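Local coordinates for hypothetical protein RPA1889 (Rhodopseudomonas palustris, PDB 2I9C), which is of unknown function, but as an all-helical member of a DUF2019 family grouped with TPR-like proteins it may bind other proteins, at residues A19-E24 with F41-E46; P69-R74 with E94-S99; G109-L114 with G118-K123. All coordinates share one frame; numbering follows the deposited sequence.

Contact 1. Residues A19-E24 with F41-E46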
loop_
_atom_site.group_PDB
_atom_site.type_symbol
_atom_site.label_atom_id
_atom_site.label_comp_id
_atom_site.label_asym_id
_atom_site.label_seq_id
_atom_site.Cartn_x
_atom_site.Cartn_y
_atom_site.Cartn_z
ATOM N N ALA A 19 -2.111 7.393 3.842
ATOM C CA ALA A 19 -2.965 7.802 2.728
ATOM C C ALA A 19 -2.478 9.112 2.059
ATOM O O ALA A 19 -2.504 9.237 0.828
ATOM C CB ALA A 19 -4.459 7.950 3.186
ATOM N N LYS A 20 -2.054 10.082 2.876
ATOM C CA LYS A 20 -1.567 11.369 2.346
ATOM C C LYS A 20 -0.343 11.160 1.461
ATOM O O LYS A 20 -0.273 11.723 0.381
ATOM C CB LYS A 20 -1.273 12.391 3.470
ATOM C CG LYS A 20 -0.922 13.821 2.980
ATOM C CD LYS A 20 -0.440 14.738 4.103
ATOM C CE LYS A 20 -0.846 16.189 3.819
ATOM N NZ LYS A 20 0.327 17.105 3.815
ATOM N N VAL A 21 0.623 10.359 1.914
ATOM C CA VAL A 21 1.845 10.179 1.105
ATOM C C VAL A 21 1.619 9.349 -0.173
ATOM O O VAL A 21 2.291 9.540 -1.174
ATOM C CB VAL A 21 3.110 9.661 1.935
ATOM C CG1 VAL A 21 3.278 10.424 3.176
ATOM C CG2 VAL A 21 2.985 8.213 2.258
ATOM N N THR A 22 0.676 8.429 -0.139
ATOM C CA THR A 22 0.364 7.621 -1.291
ATOM C C THR A 22 -0.517 8.365 -2.330
ATOM O O THR A 22 -0.377 8.163 -3.552
ATOM C CB THR A 22 -0.195 6.315 -0.763
ATOM O OG1 THR A 22 0.723 5.848 0.247
ATOM C CG2 THR A 22 -0.320 5.281 -1.845
ATOM N N VAL A 23 -1.396 9.253 -1.856
ATOM C CA VAL A 23 -2.046 10.233 -2.778
ATOM C C VAL A 23 -0.956 11.058 -3.485
ATOM O O VAL A 23 -0.969 11.246 -4.698
ATOM C CB VAL A 23 -2.999 11.165 -1.987
ATOM C CG1 VAL A 23 -3.320 12.451 -2.761
ATOM C CG2 VAL A 23 -4.308 10.402 -1.656
ATOM N N GLU A 24 -0.004 11.575 -2.713
ATOM C CA GLU A 24 1.078 12.327 -3.303
ATOM C C GLU A 24 1.967 11.486 -4.224
ATOM O O GLU A 24 2.473 12.019 -5.201
ATOM C CB GLU A 24 1.884 13.043 -2.233
ATOM C CG GLU A 24 1.062 14.169 -1.559
ATOM C CD GLU A 24 1.841 14.894 -0.451
ATOM O OE1 GLU A 24 3.095 14.975 -0.547
ATOM O OE2 GLU A 24 1.186 15.376 0.519
ATOM N N PHE A 41 7.580 7.003 -1.597
ATOM C CA PHE A 41 7.563 5.547 -1.440
ATOM C C PHE A 41 8.319 5.090 -0.197
ATOM O O PHE A 41 7.799 4.265 0.554
ATOM C CB PHE A 41 8.107 4.815 -2.690
ATOM C CG PHE A 41 7.909 3.315 -2.646
ATOM C CD1 PHE A 41 6.707 2.755 -3.095
ATOM C CD2 PHE A 41 8.888 2.474 -2.120
ATOM C CE1 PHE A 41 6.505 1.370 -3.049
ATOM C CE2 PHE A 41 8.702 1.083 -2.067
ATOM C CZ PHE A 41 7.495 0.531 -2.542
ATOM N N GLY A 42 9.548 5.604 0.003
ATOM C CA GLY A 42 10.332 5.311 1.220
ATOM C C GLY A 42 9.579 5.664 2.505
ATOM O O GLY A 42 9.568 4.887 3.471
ATOM N N VAL A 43 8.967 6.839 2.533
ATOM C CA VAL A 43 8.163 7.235 3.701
ATOM C C VAL A 43 7.039 6.234 3.966
ATOM O O VAL A 43 6.812 5.809 5.124
ATOM C CB VAL A 43 7.585 8.672 3.555
ATOM C CG1 VAL A 43 6.701 8.988 4.732
ATOM C CG2 VAL A 43 8.718 9.675 3.524
HETATM N N MSE A 44 6.321 5.870 2.892
HETATM C CA MSE A 44 5.232 4.926 2.990
HETATM C C MSE A 44 5.691 3.607 3.605
HETATM O O MSE A 44 5.006 3.052 4.469
HETATM C CB MSE A 44 4.652 4.664 1.582
HETATM C CG MSE A 44 3.378 3.783 1.594
HETATM SE SE MSE A 44 3.328 2.718 -0.083
HETATM C CE MSE A 44 4.886 1.707 0.115
ATOM N N ALA A 45 6.818 3.090 3.105
ATOM C CA ALA A 45 7.425 1.849 3.597
ATOM C C ALA A 45 7.799 1.915 5.059
ATOM O O ALA A 45 7.585 0.943 5.802
ATOM C CB ALA A 45 8.704 1.463 2.739
ATOM N N GLU A 46 8.380 3.046 5.480
ATOM C CA GLU A 46 8.633 3.275 6.898
ATOM C C GLU A 46 7.375 3.236 7.741
ATOM O O GLU A 46 7.367 2.660 8.835
ATOM C CB GLU A 46 9.330 4.601 7.121
ATOM C CG GLU A 46 10.674 4.591 6.468
ATOM C CD GLU A 46 11.461 5.801 6.806
ATOM O OE1 GLU A 46 11.649 6.016 8.022
ATOM O OE2 GLU A 46 11.880 6.526 5.869
#
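Val21 on helix 11-30 and Met44 on helix 34-53 face each other across two packed helices, at the point where the backbones come nearest, with CA of Val21 6.5 Å from CA of Met44. The short segments run nearly antiparallel, at 155°, with their axes 9.2 Å apart. Met44, a selenomethionine, carries much of the contact. Its CB lies against the CG2 methyl of Val21 at 4.0 Å. Its CG is anti to the backbone N (chi1 -174°), which carries the chain past Val21 to Thr22, where Met44 CG comes 3.6 Å from Thr22 OG1. In the conformer described, one of two modelled, that hydroxyl hydrogen-bonds the carbonyl O of Phe18 one turn back and is a packing neighbour of Met44. The selenium of Met44 still lies 4.1 Å from Thr22 OG1; bends at chi2 and chi3 (62°) then lead the end away from helix 11-30. The terminal CE settles over one face of the Phe41 ring of its own helix, 3.6 Å above the plane and offset toward the rim. Gln76 and Leu80 also touch the Met44 side chain, joining it to the layer beyond the pair. Next to this pair, the CG1 methyls of Val21 and Val43 meet at 4.0 Å, two branched side chains crossing obliquely. No hydrogen bond links the segments; the joint is mainly apolar and largely buried. With just three residues between helices 11-30 and 34-53, this is an antiparallel alpha-hairpin, consistent with the family's place in the TPR clan, whose folds are built from such pairs.

Contact 2. Residues P69-R74 with E94-S99. With ACT (acetate ion), chain B.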
loop_
_atom_site.group_PDB
_atom_site.type_symbol
_atom_site.label_atom_id
_atom_site.label_comp_id
_atom_site.label_asym_id
_atom_site.label_seq_id
_atom_site.Cartn_x
_atom_site.Cartn_y
_atom_site.Cartn_z
ATOM N N PRO A 69 -10.687 7.106 -1.962
ATOM C CA PRO A 69 -10.863 7.491 -3.371
ATOM C C PRO A 69 -9.529 7.865 -4.068
ATOM O O PRO A 69 -9.323 9.015 -4.506
ATOM C CB PRO A 69 -11.821 8.695 -3.278
ATOM C CG PRO A 69 -11.421 9.376 -1.979
ATOM C CD PRO A 69 -11.153 8.183 -1.036
ATOM N N ASN A 70 -8.620 6.903 -4.175
ATOM C CA ASN A 70 -7.392 7.104 -4.914
ATOM C C ASN A 70 -6.843 5.710 -5.201
ATOM O O ASN A 70 -6.780 4.874 -4.306
ATOM C CB ASN A 70 -6.375 7.974 -4.158
ATOM C CG ASN A 70 -5.110 8.220 -4.971
ATOM O OD1 ASN A 70 -4.273 7.330 -5.105
ATOM N ND2 ASN A 70 -4.935 9.448 -5.470
HETATM N N MSE A 71 -6.512 5.438 -6.445
HETATM C CA MSE A 71 -6.204 4.048 -6.832
HETATM C C MSE A 71 -4.823 3.649 -6.332
HETATM O O MSE A 71 -4.574 2.464 -6.010
HETATM C CB MSE A 71 -6.263 3.873 -8.357
HETATM C CG MSE A 71 -6.339 2.393 -8.806
HETATM SE SE MSE A 71 -8.049 1.549 -8.064
HETATM C CE MSE A 71 -9.411 2.247 -9.320
ATOM N N GLN A 72 -3.913 4.613 -6.273
ATOM C CA GLN A 72 -2.610 4.327 -5.692
ATOM C C GLN A 72 -2.715 3.946 -4.202
ATOM O O GLN A 72 -1.999 3.056 -3.736
ATOM C CB GLN A 72 -1.641 5.512 -5.905
ATOM C CG GLN A 72 -0.142 5.229 -5.453
ATOM C CD GLN A 72 0.591 4.268 -6.382
ATOM O OE1 GLN A 72 0.051 3.856 -7.410
ATOM N NE2 GLN A 72 1.854 3.946 -6.040
ATOM N N VAL A 73 -3.573 4.653 -3.450
ATOM C CA VAL A 73 -3.789 4.352 -2.037
ATOM C C VAL A 73 -4.330 2.916 -1.930
ATOM O O VAL A 73 -3.821 2.125 -1.149
ATOM C CB VAL A 73 -4.743 5.392 -1.354
ATOM C CG1 VAL A 73 -4.988 5.063 0.119
ATOM C CG2 VAL A 73 -4.088 6.791 -1.417
ATOM N N ARG A 74 -5.362 2.606 -2.708
ATOM C CA ARG A 74 -5.978 1.294 -2.647
ATOM C C ARG A 74 -4.974 0.189 -2.973
ATOM O O ARG A 74 -4.973 -0.847 -2.298
ATOM C CB ARG A 74 -7.164 1.222 -3.622
ATOM C CG ARG A 74 -8.334 2.140 -3.223
ATOM C CD ARG A 74 -9.588 1.829 -4.079
ATOM N NE ARG A 74 -10.715 2.689 -3.670
ATOM C CZ ARG A 74 -11.988 2.484 -3.972
ATOM N NH1 ARG A 74 -12.357 1.434 -4.684
ATOM N NH2 ARG A 74 -12.923 3.340 -3.548
ATOM N N GLU A 94 -7.688 -7.967 -7.047
ATOM C CA GLU A 94 -8.483 -8.488 -8.144
ATOM C C GLU A 94 -9.422 -7.418 -8.677
ATOM O O GLU A 94 -9.546 -7.299 -9.870
ATOM C CB GLU A 94 -9.236 -9.758 -7.739
ATOM C CG GLU A 94 -8.265 -10.976 -7.622
ATOM C CD GLU A 94 -8.879 -12.256 -7.060
ATOM O OE1 GLU A 94 -9.935 -12.221 -6.366
ATOM O OE2 GLU A 94 -8.254 -13.312 -7.292
ATOM N N ALA A 95 -10.078 -6.667 -7.790
ATOM C CA ALA A 95 -10.915 -5.476 -8.162
ATOM C C ALA A 95 -10.136 -4.385 -8.908
ATOM O O ALA A 95 -10.652 -3.799 -9.855
ATOM C CB ALA A 95 -11.585 -4.886 -6.925
ATOM N N ILE A 96 -8.922 -4.075 -8.438
ATOM C CA ILE A 96 -8.031 -3.160 -9.167
ATOM C C ILE A 96 -7.713 -3.675 -10.587
ATOM O O ILE A 96 -7.900 -2.944 -11.565
ATOM C CB ILE A 96 -6.742 -2.810 -8.338
ATOM C CG1 ILE A 96 -7.164 -2.182 -6.995
ATOM C CG2 ILE A 96 -5.772 -1.860 -9.169
ATOM C CD1 ILE A 96 -5.939 -1.946 -6.037
ATOM N N VAL A 97 -7.247 -4.926 -10.725
ATOM C CA VAL A 97 -7.167 -5.533 -12.080
ATOM C C VAL A 97 -8.477 -5.369 -12.886
ATOM O O VAL A 97 -8.421 -4.943 -14.031
ATOM C CB VAL A 97 -6.781 -7.030 -12.018
ATOM C CG1 VAL A 97 -6.822 -7.658 -13.385
ATOM C CG2 VAL A 97 -5.401 -7.190 -11.423
ATOM N N SER A 98 -9.631 -5.753 -12.325
ATOM C CA SER A 98 -10.924 -5.660 -13.052
ATOM C C SER A 98 -11.253 -4.250 -13.509
ATOM O O SER A 98 -11.941 -4.053 -14.533
ATOM C CB SER A 98 -12.076 -6.132 -12.191
ATOM O OG SER A 98 -11.940 -7.500 -11.972
ATOM N N SER A 99 -10.754 -3.271 -12.769
ATOM C CA SER A 99 -11.081 -1.855 -13.084
ATOM C C SER A 99 -10.358 -1.360 -14.350
ATOM O O SER A 99 -10.775 -0.352 -14.915
ATOM C CB SER A 99 -10.769 -0.914 -11.899
ATOM O OG SER A 99 -9.372 -0.711 -11.764
HETATM C C ACT B . -11.442 -0.773 -7.210
HETATM O O ACT B . -10.731 -0.632 -6.146
HETATM O OXT ACT B . -12.786 -0.717 -7.328
HETATM C CH3 ACT B . -10.572 -1.072 -8.313
#
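Met71 and Ile96 join the first turn of helix 71-79 to the last turns of helix 86-99, consecutive helices of the all-alpha, TPR-clan-related domain. Apolar packing comes first: the selenium of Met71, a selenomethionine, lies 4.0 Å from Ile96 CG1, and Ile96 CD1 lies 3.9 Å from the backbone C of Arg74, with the CB of Arg74 a little farther off. Met71 is folded at chi2 and chi3 (62° and 78°), which brings its CE to within 3.8 Å of Ser99 OG. Among polar contacts, Asn70 is the N-cap of helix 71-79, its OD1 accepting from Val73 N at 3.2 Å, and Ser99 OG donates to a lone pair of Ile96 O at 2.7 Å, which turns the hydroxyl back onto its own helix. The ionic contact is with an acetate, probably from the crystallisation liquor, whose CH3 lies against Met71 SE at 3.6 Å and which Gln92 NE2 also bonds. Arg74 holds out an extended chain whose NE binds the carbonyl O of Tyr68; with an alanine here, that carbonyl and the acetate would probably both lose a donor, and the anion its nearby positive charge. Arg74 NH1 meets acetate O at the guanidinium edge, in plane, at 3.0 Å and a nearly straight 161°.

Contact 3. Residues G109-L114 with G118-K123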
loop_
_atom_site.group_PDB
_atom_site.type_symbol
_atom_site.label_atom_id
_atom_site.label_comp_id
_atom_site.label_asym_id
_atom_site.label_seq_id
_atom_site.Cartn_x
_atom_site.Cartn_y
_atom_site.Cartn_z
ATOM N N GLY A 109 -1.917 -6.788 -11.237
ATOM C CA GLY A 109 -1.861 -7.988 -12.064
ATOM C C GLY A 109 -0.556 -8.745 -11.847
ATOM O O GLY A 109 -0.581 -9.971 -11.612
HETATM N N MSE A 110 0.575 -8.026 -11.897
HETATM C CA MSE A 110 1.894 -8.612 -11.630
HETATM C C MSE A 110 2.012 -9.180 -10.191
HETATM O O MSE A 110 2.555 -10.286 -9.994
HETATM C CB MSE A 110 3.011 -7.607 -11.948
HETATM C CG MSE A 110 4.461 -8.139 -11.794
HETATM SE SE MSE A 110 5.273 -9.089 -13.373
HETATM C CE MSE A 110 4.679 -10.898 -12.996
ATOM N N CYS A 111 1.482 -8.444 -9.204
ATOM C CA CYS A 111 1.425 -8.917 -7.823
ATOM C C CYS A 111 0.708 -10.259 -7.717
ATOM O O CYS A 111 1.199 -11.177 -7.067
ATOM C CB CYS A 111 0.724 -7.914 -6.909
ATOM S SG CYS A 111 1.006 -8.300 -5.205
ATOM N N LEU A 112 -0.454 -10.347 -8.353
ATOM C CA LEU A 112 -1.238 -11.558 -8.344
ATOM C C LEU A 112 -0.527 -12.721 -9.103
ATOM O O LEU A 112 -0.555 -13.872 -8.652
ATOM C CB LEU A 112 -2.628 -11.262 -8.906
ATOM C CG LEU A 112 -3.566 -10.438 -8.040
ATOM C CD1 LEU A 112 -4.841 -10.130 -8.860
ATOM C CD2 LEU A 112 -3.881 -11.114 -6.690
ATOM N N ASP A 113 0.141 -12.416 -10.206
ATOM C CA ASP A 113 0.978 -13.427 -10.921
ATOM C C ASP A 113 2.065 -13.998 -9.996
ATOM O O ASP A 113 2.219 -15.205 -9.884
ATOM C CB ASP A 113 1.602 -12.829 -12.201
ATOM C CG ASP A 113 0.550 -12.512 -13.274
ATOM O OD1 ASP A 113 -0.578 -13.052 -13.173
ATOM O OD2 ASP A 113 0.825 -11.711 -14.204
ATOM N N LEU A 114 2.770 -13.119 -9.287
ATOM C CA LEU A 114 3.812 -13.532 -8.365
ATOM C C LEU A 114 3.218 -14.372 -7.234
ATOM O O LEU A 114 3.790 -15.367 -6.841
ATOM C CB LEU A 114 4.541 -12.298 -7.802
ATOM C CG LEU A 114 5.414 -11.499 -8.787
ATOM C CD1 LEU A 114 5.727 -10.088 -8.256
ATOM C CD2 LEU A 114 6.667 -12.311 -8.986
ATOM N N GLY A 118 3.938 -18.584 -6.230
ATOM C CA GLY A 118 4.167 -19.115 -4.902
ATOM C C GLY A 118 5.574 -18.983 -4.359
ATOM O O GLY A 118 5.780 -19.251 -3.158
ATOM N N THR A 119 6.558 -18.640 -5.211
ATOM C CA THR A 119 7.946 -18.389 -4.724
ATOM C C THR A 119 7.917 -17.099 -3.888
ATOM O O THR A 119 8.604 -16.988 -2.863
ATOM C CB THR A 119 9.030 -18.295 -5.859
ATOM O OG1 THR A 119 8.978 -19.463 -6.689
ATOM C CG2 THR A 119 10.474 -18.195 -5.278
ATOM N N PHE A 120 7.081 -16.157 -4.337
ATOM C CA PHE A 120 6.771 -14.950 -3.594
ATOM C C PHE A 120 5.589 -15.164 -2.633
ATOM O O PHE A 120 4.472 -15.520 -3.033
ATOM C CB PHE A 120 6.522 -13.789 -4.570
ATOM C CG PHE A 120 5.959 -12.549 -3.931
ATOM C CD1 PHE A 120 6.769 -11.703 -3.174
ATOM C CD2 PHE A 120 4.614 -12.209 -4.113
ATOM C CE1 PHE A 120 6.222 -10.519 -2.594
ATOM C CE2 PHE A 120 4.064 -11.036 -3.554
ATOM C CZ PHE A 120 4.870 -10.194 -2.794
ATOM N N LYS A 121 5.857 -14.925 -1.362
ATOM C CA LYS A 121 4.839 -15.003 -0.344
ATOM C C LYS A 121 5.117 -13.940 0.710
ATOM O O LYS A 121 6.245 -13.803 1.173
ATOM C CB LYS A 121 4.848 -16.392 0.289
ATOM N N PRO A 122 4.095 -13.177 1.072
ATOM C CA PRO A 122 4.238 -12.160 2.114
ATOM C C PRO A 122 3.983 -12.732 3.493
ATOM O O PRO A 122 2.984 -13.399 3.699
ATOM C CB PRO A 122 3.159 -11.142 1.750
ATOM C CG PRO A 122 2.909 -11.351 0.329
ATOM C CD PRO A 122 3.040 -12.818 0.121
ATOM N N LYS A 123 4.908 -12.502 4.414
ATOM C CA LYS A 123 4.883 -11.335 5.276
ATOM C C LYS A 123 4.392 -11.693 6.671
ATOM O O LYS A 123 4.623 -10.960 7.618
HETATM O O HOH W 1 6.499 -15.942 -7.074
#
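The carbonyl O of Leu114 is gripped twice, by Gly118 N at 3.3 Å and by a water that donates to it at 2.8 Å. These bonds close the C-terminal end of helix 104-117, which gives way to a glycine of positive phi. The bond from Gly118 N continues the i to i-4 pattern of the helix, with an N-H...O angle of 158°. Gly118 itself is the first residue to leave helical geometry, and its phi of 89° would jam a CB against the preceding carbonyl O; a glycine in this place is a common way to end a helix. The water passes the link onward, accepting from Phe120 N at 2.8 Å, so the last helical turn is tied to the outgoing chain through a direct bond and a bridged one. Just before the bridge, Thr119 OG1 turns back to bond OD2 of Asp117. Next to these polar bonds the tail packs against the helix. With chi1 near 170° the ring of Phe120 points away from its own N and swings back toward the helix. There Phe120 CD2 rests 3.7 Å from Leu114 CB, an oblique approach to the ring. Phe120 CB packs in turn 3.9 Å from Leu114 O, close beside that carbonyl. Leu115, on the same helix, also touches the aromatic side chain. Farther along, Cys111 SG, modelled in two conformers, is a looser neighbour of the ring. Two residues on from Phe120, in an extended tail, Pro122 sets its CD over one face of the Phe120 ring, 4.2 Å above the plane and displaced toward the rim.

From the N terminus, helix 11-30 turns into helix 34-53 and contact 1 closes that hairpin. After a longer excursion the chain enters helix 71-79, and contact 2 closes the loop that brings the end of helix 86-99 back beside the start of helix 71-79. Contact 3 is the shortest closure, folding the C-terminal tail onto helix 104-117. The three lie in series; none encloses or crosses another. Contacts 1 and 2 still touch, Val23 CG2 meeting Val73 CG2 at 3.6 Å, and contacts 2 and 3 meet where Val97 CG2 packs 3.5 Å from Gly109 N. Contacts 1 and 3, centres about 21 Å apart, lie on opposite sides of the chain's centre, with contact 2 touching both.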